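Local coordinates for protein DsvD (Desulfovibrio vulgaris, PDB 1UCR), which may play an essential role in dissimilatory sulfite reduction and carries a winged-helix motif through which it possibly binds DNA, at residues 3-8 / 44-49; 38-43 / 59-64. All coordinates share one frame; numbering follows the deposited sequence. Where two conformers were deposited one is given.

Contact 1 (3-8 / 44-49). With SO4 (sulfate ion), chain F.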
loop_
_atom_site.group_PDB
_atom_site.type_symbol
_atom_site.label_atom_id
_atom_site.label_comp_id
_atom_site.label_asym_id
_atom_site.label_seq_id
_atom_site.Cartn_x
_atom_site.Cartn_y
_atom_site.Cartn_z
ATOM N N GLU B 3 -15.176 -0.385 7.225
ATOM C CA GLU B 3 -14.869 0.851 7.926
ATOM C C GLU B 3 -13.673 0.750 8.855
ATOM O O GLU B 3 -12.800 1.627 8.870
ATOM C CB GLU B 3 -16.105 1.301 8.755
ATOM C CG GLU B 3 -15.887 2.692 9.331
ATOM C CD GLU B 3 -17.163 3.379 9.766
ATOM O OE1 GLU B 3 -17.012 4.318 10.587
ATOM O OE2 GLU B 3 -18.282 3.040 9.336
ATOM N N ALA B 4 -13.582 -0.313 9.662
ATOM C CA ALA B 4 -12.481 -0.405 10.596
ATOM C C ALA B 4 -11.136 -0.492 9.887
ATOM O O ALA B 4 -10.139 0.105 10.318
ATOM C CB ALA B 4 -12.621 -1.602 11.547
ATOM N N LYS B 5 -11.108 -1.253 8.774
ATOM C CA LYS B 5 -9.890 -1.309 7.971
ATOM C C LYS B 5 -9.595 0.007 7.281
ATOM O O LYS B 5 -8.442 0.437 7.235
ATOM C CB LYS B 5 -10.045 -2.458 6.972
ATOM C CG LYS B 5 -9.941 -3.820 7.667
ATOM C CD LYS B 5 -10.120 -4.902 6.611
ATOM C CE LYS B 5 -10.051 -6.239 7.318
ATOM N NZ LYS B 5 -10.321 -7.354 6.394
ATOM N N GLN B 6 -10.624 0.677 6.755
ATOM C CA GLN B 6 -10.439 1.943 6.115
ATOM C C GLN B 6 -9.859 2.978 7.086
ATOM O O GLN B 6 -9.018 3.808 6.710
ATOM C CB GLN B 6 -11.773 2.471 5.529
ATOM C CG GLN B 6 -11.547 3.760 4.715
ATOM C CD GLN B 6 -10.747 3.361 3.479
ATOM O OE1 GLN B 6 -11.191 2.558 2.670
ATOM N NE2 GLN B 6 -9.560 3.906 3.284
ATOM N N LYS B 7 -10.255 2.915 8.357
ATOM C CA LYS B 7 -9.703 3.852 9.360
ATOM C C LYS B 7 -8.222 3.620 9.589
ATOM O O LYS B 7 -7.451 4.574 9.784
ATOM C CB LYS B 7 -10.493 3.696 10.673
ATOM C CG LYS B 7 -11.917 4.312 10.582
ATOM C CD LYS B 7 -12.664 4.233 11.926
ATOM C CE LYS B 7 -14.048 4.859 11.754
ATOM N NZ LYS B 7 -14.842 4.864 12.993
ATOM N N VAL B 8 -7.774 2.351 9.575
ATOM C CA VAL B 8 -6.314 2.078 9.638
ATOM C C VAL B 8 -5.612 2.712 8.443
ATOM O O VAL B 8 -4.584 3.396 8.603
ATOM C CB VAL B 8 -6.095 0.572 9.681
ATOM C CG1 VAL B 8 -4.635 0.179 9.497
ATOM C CG2 VAL B 8 -6.644 -0.004 10.990
ATOM N N THR B 44 -3.926 -8.097 10.556
ATOM C CA THR B 44 -3.393 -9.278 9.898
ATOM C C THR B 44 -4.067 -9.484 8.567
ATOM O O THR B 44 -3.381 -9.845 7.595
ATOM C CB THR B 44 -3.635 -10.510 10.819
ATOM O OG1 THR B 44 -2.981 -10.288 12.071
ATOM C CG2 THR B 44 -3.036 -11.726 10.184
ATOM N N ALA B 45 -5.386 -9.264 8.479
ATOM C CA ALA B 45 -6.063 -9.400 7.194
ATOM C C ALA B 45 -5.547 -8.393 6.195
ATOM O O ALA B 45 -5.352 -8.726 5.031
ATOM C CB ALA B 45 -7.554 -9.172 7.420
ATOM N N LEU B 46 -5.274 -7.157 6.627
ATOM C CA LEU B 46 -4.687 -6.163 5.725
ATOM C C LEU B 46 -3.273 -6.564 5.298
ATOM O O LEU B 46 -2.915 -6.254 4.139
ATOM C CB LEU B 46 -4.714 -4.786 6.366
ATOM C CG LEU B 46 -6.091 -4.152 6.505
ATOM C CD1 LEU B 46 -6.013 -2.989 7.442
ATOM C CD2 LEU B 46 -6.619 -3.695 5.141
ATOM N N VAL B 47 -2.479 -7.193 6.167
ATOM C CA VAL B 47 -1.166 -7.724 5.702
ATOM C C VAL B 47 -1.395 -8.827 4.711
ATOM O O VAL B 47 -0.699 -8.858 3.663
ATOM C CB VAL B 47 -0.360 -8.196 6.938
ATOM C CG1 VAL B 47 0.867 -8.945 6.455
ATOM C CG2 VAL B 47 0.017 -7.025 7.823
ATOM N N ASN B 48 -2.308 -9.759 4.948
ATOM C CA ASN B 48 -2.514 -10.845 3.986
ATOM C C ASN B 48 -2.926 -10.301 2.622
ATOM O O ASN B 48 -2.505 -10.830 1.592
ATOM C CB ASN B 48 -3.648 -11.744 4.499
ATOM C CG ASN B 48 -3.313 -12.479 5.748
ATOM O OD1 ASN B 48 -2.162 -12.651 6.096
ATOM N ND2 ASN B 48 -4.407 -12.936 6.419
ATOM N N ASP B 49 -3.724 -9.232 2.620
ATOM C CA ASP B 49 -4.147 -8.607 1.370
ATOM C C ASP B 49 -3.112 -7.689 0.746
ATOM O O ASP B 49 -3.349 -7.165 -0.352
ATOM C CB ASP B 49 -5.435 -7.847 1.639
ATOM C CG ASP B 49 -6.549 -8.858 1.858
ATOM O OD1 ASP B 49 -7.587 -8.551 2.393
ATOM O OD2 ASP B 49 -6.479 -10.048 1.410
HETATM S S SO4 F . -12.985 -5.994 3.919
HETATM O O1 SO4 F . -12.645 -6.792 5.131
HETATM O O2 SO4 F . -14.412 -6.119 3.682
HETATM O O3 SO4 F . -12.336 -6.587 2.716
HETATM O O4 SO4 F . -12.417 -4.655 4.086
HETATM O O HOH W 1 -8.110 -6.981 4.573
#
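Lys5 reaches from helix 3-12 across the flank of Leu46 to Ala45, in a packing of the first helix of the winged-helix fold against the C-terminal end of helix 36-48. The two short helical segments cross at -74° with their axes 11.2 Å apart, a separation filled by side chains and a bridging water; no direct hydrogen bond crosses it.

The lysine chain can be followed atom by atom. CB sits beside both methyls of Leu46, and CG lies 4.0 Å from Leu46 CD1. With CG anti to the carbonyl carbon (chi1 -72°) and every later torsion extended, the chain runs straight past the leucine, which points the opposite way. CD touches Leu46 CD2 at 4.0 Å and also nears the oxygens of a sulfate ion, probably taken up from the crystallisation liquor. CE passes on toward Ala45, and NZ stops 3.5 Å from Ala45 CB. The ammonium group donates to sulfate O1, and Glu2 N also binds this ion. A second hydrogen bond, 2.9 Å long, runs from Lys5 NZ to a water that in turn donates to Asp49 OD1 at 2.7 Å, joining helix 3-12 to the residue just after helix 36-48. The lysine and aspartate are thus linked through solvent rather than in direct contact, and the nearby carboxylate and sulfate would be expected to stabilise the positive charge.

On the inner side, Leu46 continues onto Val51 and Leu52, and its CD1 methyl packs against Val8 CG1 at 4.0 Å.

Contact 2 (38-43 / 59-64)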
loop_
_atom_site.group_PDB
_atom_site.type_symbol
_atom_site.label_atom_id
_atom_site.label_comp_id
_atom_site.label_asym_id
_atom_site.label_seq_id
_atom_site.Cartn_x
_atom_site.Cartn_y
_atom_site.Cartn_z
ATOM N N GLU B 38 -9.381 -8.084 18.103
ATOM C CA GLU B 38 -9.966 -7.722 16.802
ATOM C C GLU B 38 -9.025 -6.772 16.056
ATOM O O GLU B 38 -8.913 -6.868 14.824
ATOM C CB GLU B 38 -11.346 -7.105 17.035
ATOM C CG GLU B 38 -12.039 -6.724 15.738
ATOM C CD GLU B 38 -12.375 -7.865 14.802
ATOM O OE1 GLU B 38 -12.870 -7.534 13.682
ATOM O OE2 GLU B 38 -12.205 -9.076 15.105
ATOM N N VAL B 39 -8.331 -5.866 16.741
ATOM C CA VAL B 39 -7.342 -5.022 16.056
ATOM C C VAL B 39 -6.282 -5.903 15.421
ATOM O O VAL B 39 -5.878 -5.720 14.275
ATOM C CB VAL B 39 -6.746 -3.968 17.016
ATOM C CG1 VAL B 39 -5.698 -3.132 16.279
ATOM C CG2 VAL B 39 -7.832 -3.079 17.607
ATOM N N LYS B 40 -5.808 -6.917 16.165
ATOM C CA LYS B 40 -4.820 -7.827 15.584
ATOM C C LYS B 40 -5.389 -8.525 14.368
ATOM O O LYS B 40 -4.714 -8.639 13.350
ATOM C CB LYS B 40 -4.364 -8.849 16.641
ATOM C CG LYS B 40 -3.346 -9.859 16.078
ATOM C CD LYS B 40 -1.978 -9.342 15.638
ATOM C CE LYS B 40 -1.144 -8.818 16.833
ATOM N NZ LYS B 40 0.270 -8.476 16.320
ATOM N N LYS B 41 -6.648 -8.978 14.418
ATOM C CA LYS B 41 -7.234 -9.652 13.252
ATOM C C LYS B 41 -7.349 -8.737 12.060
ATOM O O LYS B 41 -7.056 -9.143 10.932
ATOM C CB LYS B 41 -8.605 -10.231 13.649
ATOM C CG LYS B 41 -8.560 -11.469 14.559
ATOM C CD LYS B 41 -8.095 -12.724 13.852
ATOM C CE LYS B 41 -8.077 -13.977 14.714
ATOM N NZ LYS B 41 -9.360 -14.343 15.394
ATOM N N ILE B 42 -7.801 -7.494 12.269
ATOM C CA ILE B 42 -7.935 -6.665 11.068
ATOM C C ILE B 42 -6.614 -6.257 10.484
ATOM O O ILE B 42 -6.492 -6.213 9.244
ATOM C CB ILE B 42 -8.866 -5.484 11.241
ATOM C CG1 ILE B 42 -8.289 -4.427 12.105
ATOM C CG2 ILE B 42 -10.279 -5.883 11.673
ATOM C CD1 ILE B 42 -9.134 -3.157 12.115
ATOM N N LEU B 43 -5.608 -5.996 11.326
ATOM C CA LEU B 43 -4.286 -5.691 10.792
ATOM C C LEU B 43 -3.726 -6.888 10.023
ATOM O O LEU B 43 -3.103 -6.723 8.952
ATOM C CB LEU B 43 -3.336 -5.311 11.957
ATOM C CG LEU B 43 -3.645 -3.962 12.596
ATOM C CD1 LEU B 43 -2.784 -3.804 13.842
ATOM C CD2 LEU B 43 -3.369 -2.795 11.646
ATOM N N SER B 59 9.930 -6.984 21.272
ATOM C CA SER B 59 8.955 -7.916 21.779
ATOM C C SER B 59 7.574 -7.758 21.158
ATOM O O SER B 59 6.687 -8.474 21.570
ATOM C CB SER B 59 8.796 -7.763 23.306
ATOM O OG SER B 59 8.464 -6.426 23.548
ATOM N N THR B 60 7.425 -6.899 20.168
ATOM C CA THR B 60 6.109 -6.640 19.564
ATOM C C THR B 60 6.236 -6.640 18.074
ATOM O O THR B 60 7.104 -7.303 17.482
ATOM C CB THR B 60 5.526 -5.358 20.205
ATOM O OG1 THR B 60 4.201 -5.159 19.724
ATOM C CG2 THR B 60 6.329 -4.117 19.870
ATOM N N THR B 61 5.275 -5.948 17.431
ATOM C CA THR B 61 5.104 -5.965 15.991
ATOM C C THR B 61 4.874 -4.533 15.535
ATOM O O THR B 61 4.428 -3.680 16.305
ATOM C CB THR B 61 3.939 -6.885 15.556
ATOM O OG1 THR B 61 2.735 -6.403 16.155
ATOM C CG2 THR B 61 4.238 -8.326 16.007
ATOM N N MET B 62 5.147 -4.288 14.249
ATOM C CA MET B 62 4.823 -3.026 13.601
ATOM C C MET B 62 4.205 -3.275 12.256
ATOM O O MET B 62 4.383 -4.322 11.627
ATOM C CB MET B 62 6.067 -2.136 13.440
ATOM C CG MET B 62 6.793 -1.902 14.765
ATOM S SD MET B 62 8.157 -0.708 14.600
ATOM C CE MET B 62 7.256 0.817 14.855
ATOM N N TYR B 63 3.465 -2.245 11.791
ATOM C CA TYR B 63 2.705 -2.314 10.567
ATOM C C TYR B 63 2.841 -0.994 9.851
ATOM O O TYR B 63 2.829 0.061 10.509
ATOM C CB TYR B 63 1.213 -2.568 10.801
ATOM C CG TYR B 63 0.911 -3.853 11.565
ATOM C CD1 TYR B 63 1.070 -3.911 12.964
ATOM C CD2 TYR B 63 0.502 -5.011 10.876
ATOM C CE1 TYR B 63 0.807 -5.087 13.637
ATOM C CE2 TYR B 63 0.227 -6.192 11.585
ATOM C CZ TYR B 63 0.390 -6.197 12.962
ATOM O OH TYR B 63 0.136 -7.346 13.699
ATOM N N GLY B 64 2.871 -1.009 8.538
ATOM C CA GLY B 64 2.780 0.190 7.712
ATOM C C GLY B 64 2.201 -0.153 6.358
ATOM O O GLY B 64 1.977 -1.317 6.040
#
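Helix segment 38-43 and strand 60-64 run at 48° to each other, their axes 11.2 Å apart at closest approach. The backbones converge toward their C-terminal ends: Lys40 CA is 10.1 Å from Thr61 CA, whereas Leu43 CA is 7.8 Å from Tyr63 CA. Thr61 and Tyr63, two apart on the strand, both direct their side chains at the helix.

Leu43 covers one face of the Tyr63 ring. Its CD1 makes a CH-pi contact 4.0 Å from the ring centroid and 17° off the ring normal. Leu43 CD1 sits above the CE1 and CD1 side of Tyr63, and Leu43 CB rests 3.7 Å from Tyr63 CE2 over the opposite half of that face. Phe24 and Phe27 of helix 24-30 also pack on this leucine, and Tyr54 of the adjoining strand meets the tyrosine edge to face.

Lys40 works at the phenol end. It leaves the helix with CG anti to the backbone N, then bends at chi2 and again at chi3 (66°), a course that brings CD to 3.5 Å from Tyr63 OH and swings NZ to the ring edge, near its plane. NZ donates to Tyr63 OH at 2.9 Å and, more weakly, to Thr61 OG1 at 3.2 Å. The lysine side chain comes tip to tip with that of Thr61 and crosses that of Tyr63 at about a right angle. Two hydroxyls from the same strand therefore hold one ammonium group, which also makes a cation-pi contact with Phe24.

Packing of the helix before the hairpin against its second strand, with Leu43 and Tyr63 in the core and the Lys40 cluster at its margin, is characteristic of the winged-helix fold.

How the contacts relate
From the N terminus, helix 3-12 comes first; contact 1 closes the long excursion through strand 22-23 and helix 24-30 by bringing the end of helix 36-48 back onto it. Contact 2 starts within that excursion, on the earlier turns of helix 36-48, and closes the shorter loop through strand 52-57 to strand 60-65. The two closures therefore cross rather than nest, with helix 36-48 serving both. Their centres are about 10 Å apart and they touch directly: Val8 CG1 packs 3.9 Å from Leu43 CD2, and Val47 CG2 lies 3.7 Å from Tyr63 CD2. Together they join the first helix, the central helix and the wing hairpin.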